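Local coordinates for protein Na Glutathione S-transferase 2 (Necator americanus, PDB 2ON5) that probably conjugates glutathione to electrophilic compounds as a dimeric glutathione S-transferase of the human hookworm, and binds glutathione, at residues F135-K138 / F139-S143. Residues are numbered along the deposited sequence; the frame is centred on the assembly and turned at random.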
loop_
_atom_site.group_PDB
_atom_site.type_symbol
_atom_site.label_atom_id
_atom_site.label_comp_id
_atom_site.label_asym_id
_atom_site.label_seq_id
_atom_site.Cartn_x
_atom_site.Cartn_y
_atom_site.Cartn_z
ATOM N N PHE A 135 0.711 -5.832 17.012
ATOM C CA PHE A 135 1.376 -4.596 16.591
ATOM C C PHE A 135 0.531 -3.347 16.843
ATOM O O PHE A 135 1.063 -2.311 17.218
ATOM C CB PHE A 135 1.844 -4.672 15.137
ATOM C CG PHE A 135 2.851 -5.772 14.883
ATOM C CD1 PHE A 135 2.604 -6.760 13.944
ATOM C CD2 PHE A 135 4.025 -5.833 15.617
ATOM C CE1 PHE A 135 3.544 -7.795 13.708
ATOM C CE2 PHE A 135 4.964 -6.867 15.396
ATOM C CZ PHE A 135 4.716 -7.841 14.440
ATOM N N MET A 136 -0.775 -3.452 16.632
ATOM C CA MET A 136 -1.708 -2.336 16.861
ATOM C C MET A 136 -1.747 -1.929 18.340
ATOM O O MET A 136 -1.795 -0.742 18.665
ATOM C CB MET A 136 -3.109 -2.686 16.348
ATOM C CG MET A 136 -3.202 -2.866 14.823
ATOM S SD MET A 136 -2.479 -1.530 13.827
ATOM C CE MET A 136 -0.797 -2.082 13.551
ATOM N N LYS A 137 -1.723 -2.933 19.210
ATOM C CA LYS A 137 -1.589 -2.758 20.653
ATOM C C LYS A 137 -0.339 -1.926 20.988
ATOM O O LYS A 137 -0.406 -0.996 21.779
ATOM C CB LYS A 137 -1.566 -4.150 21.320
ATOM C CG LYS A 137 -1.671 -4.200 22.829
ATOM C CD LYS A 137 -1.595 -5.686 23.279
ATOM C CE LYS A 137 -1.748 -5.828 24.767
ATOM N NZ LYS A 137 -1.963 -7.275 25.065
ATOM N N LYS A 138 0.781 -2.228 20.338
ATOM C CA LYS A 138 2.009 -1.464 20.523
ATOM C C LYS A 138 1.867 -0.001 20.157
ATOM O O LYS A 138 2.389 0.870 20.852
ATOM C CB LYS A 138 3.145 -2.055 19.697
ATOM C CG LYS A 138 3.582 -3.427 20.150
ATOM C CD LYS A 138 4.576 -4.064 19.130
ATOM C CE LYS A 138 5.523 -3.025 18.472
ATOM N NZ LYS A 138 6.717 -3.661 17.842
ATOM N N PHE A 139 1.196 0.265 19.036
ATOM C CA PHE A 139 0.986 1.643 18.587
ATOM C C PHE A 139 0.085 2.410 19.539
ATOM O O PHE A 139 0.370 3.581 19.858
ATOM C CB PHE A 139 0.500 1.685 17.137
ATOM C CG PHE A 139 1.621 1.665 16.163
ATOM C CD1 PHE A 139 2.301 0.476 15.891
ATOM C CD2 PHE A 139 2.064 2.837 15.571
ATOM C CE1 PHE A 139 3.385 0.452 15.034
ATOM C CE2 PHE A 139 3.175 2.825 14.691
ATOM C CZ PHE A 139 3.825 1.634 14.425
ATOM N N LEU A 140 -0.957 1.740 20.027
ATOM C CA LEU A 140 -1.851 2.314 21.047
ATOM C C LEU A 140 -1.114 2.632 22.366
ATOM O O LEU A 140 -1.415 3.647 23.007
ATOM C CB LEU A 140 -3.048 1.395 21.310
ATOM C CG LEU A 140 -4.056 1.242 20.157
ATOM C CD1 LEU A 140 -5.024 0.062 20.391
ATOM C CD2 LEU A 140 -4.867 2.542 19.914
ATOM N N GLU A 141 -0.183 1.758 22.765
ATOM C CA GLU A 141 0.633 1.970 23.983
ATOM C C GLU A 141 1.480 3.221 23.840
ATOM O O GLU A 141 1.651 3.988 24.794
ATOM C CB GLU A 141 1.596 0.798 24.264
ATOM C CG GLU A 141 1.046 -0.571 24.026
ATOM C CD GLU A 141 1.963 -1.705 24.472
ATOM O OE1 GLU A 141 1.416 -2.655 25.077
ATOM O OE2 GLU A 141 3.211 -1.663 24.225
ATOM N N LYS A 142 2.042 3.396 22.648
ATOM C CA LYS A 142 2.878 4.549 22.317
ATOM C C LYS A 142 2.074 5.857 22.287
ATOM O O LYS A 142 2.549 6.901 22.770
ATOM C CB LYS A 142 3.576 4.320 20.963
ATOM C CG LYS A 142 4.357 5.507 20.396
ATOM C CD LYS A 142 5.856 5.265 20.412
ATOM C CE LYS A 142 6.624 6.582 20.420
ATOM N NZ LYS A 142 8.108 6.350 20.494
ATOM N N SER A 143 0.867 5.809 21.718
ATOM C CA SER A 143 0.071 7.025 21.547
ATOM C C SER A 143 -0.503 7.540 22.844
ATOM O O SER A 143 -0.583 8.751 23.039
ATOM C CB SER A 143 -1.099 6.791 20.571
ATOM O OG SER A 143 -2.211 6.231 21.255
HETATM O O HOH W 1 4.662 0.667 22.203
#
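Phe139 overlaps the preceding helical turn with its ring edge: CD1 lies 3.3 Å from Phe135 O, and that oxygen is near the ring plane, not over a face. Phe135 O also accepts the hydrogen bond from Phe139 N at 3.2 Å, so backbone and ring converge on one oxygen. Leu140 repeats the pattern without a ring. Leu140 N hydrogen-bonds to Met136 O at 3.0 Å with an N-H...O angle of 164°, and Leu140 CG, placed beside the backbone N (chi1 -68°), comes within 3.4 Å of that oxygen. On the outer side Lys137 NZ and Glu141 OE1 remain 5.7 Å apart; no salt bridge forms at this distance, and any attraction is probably modest. Lys137 NZ also makes a long, weak ion pair with Glu180 of helix 179-189. Lys138 O has two partners, Lys142 N at 3.1 Å and a water at 2.7 Å; the water also donates weakly to Glu141 OE2, a loose bridge between carboxylate and backbone. These i to i+4 bonds identify the last turns of an alpha helix, helix 117-143 of the all-helical C-terminal GST domain. Met136 and Leu140 face helix 179-189, while Met136 and Phe139 touch Val91 of helix 82-101. Phe48 of the second subunit meets the Phe139 ring with nearly parallel planes, and Lys138 NZ hydrogen-bonds to Pro47 O of that subunit, placing this helix end at the subunit interface beside helices 82-101 and 179-189.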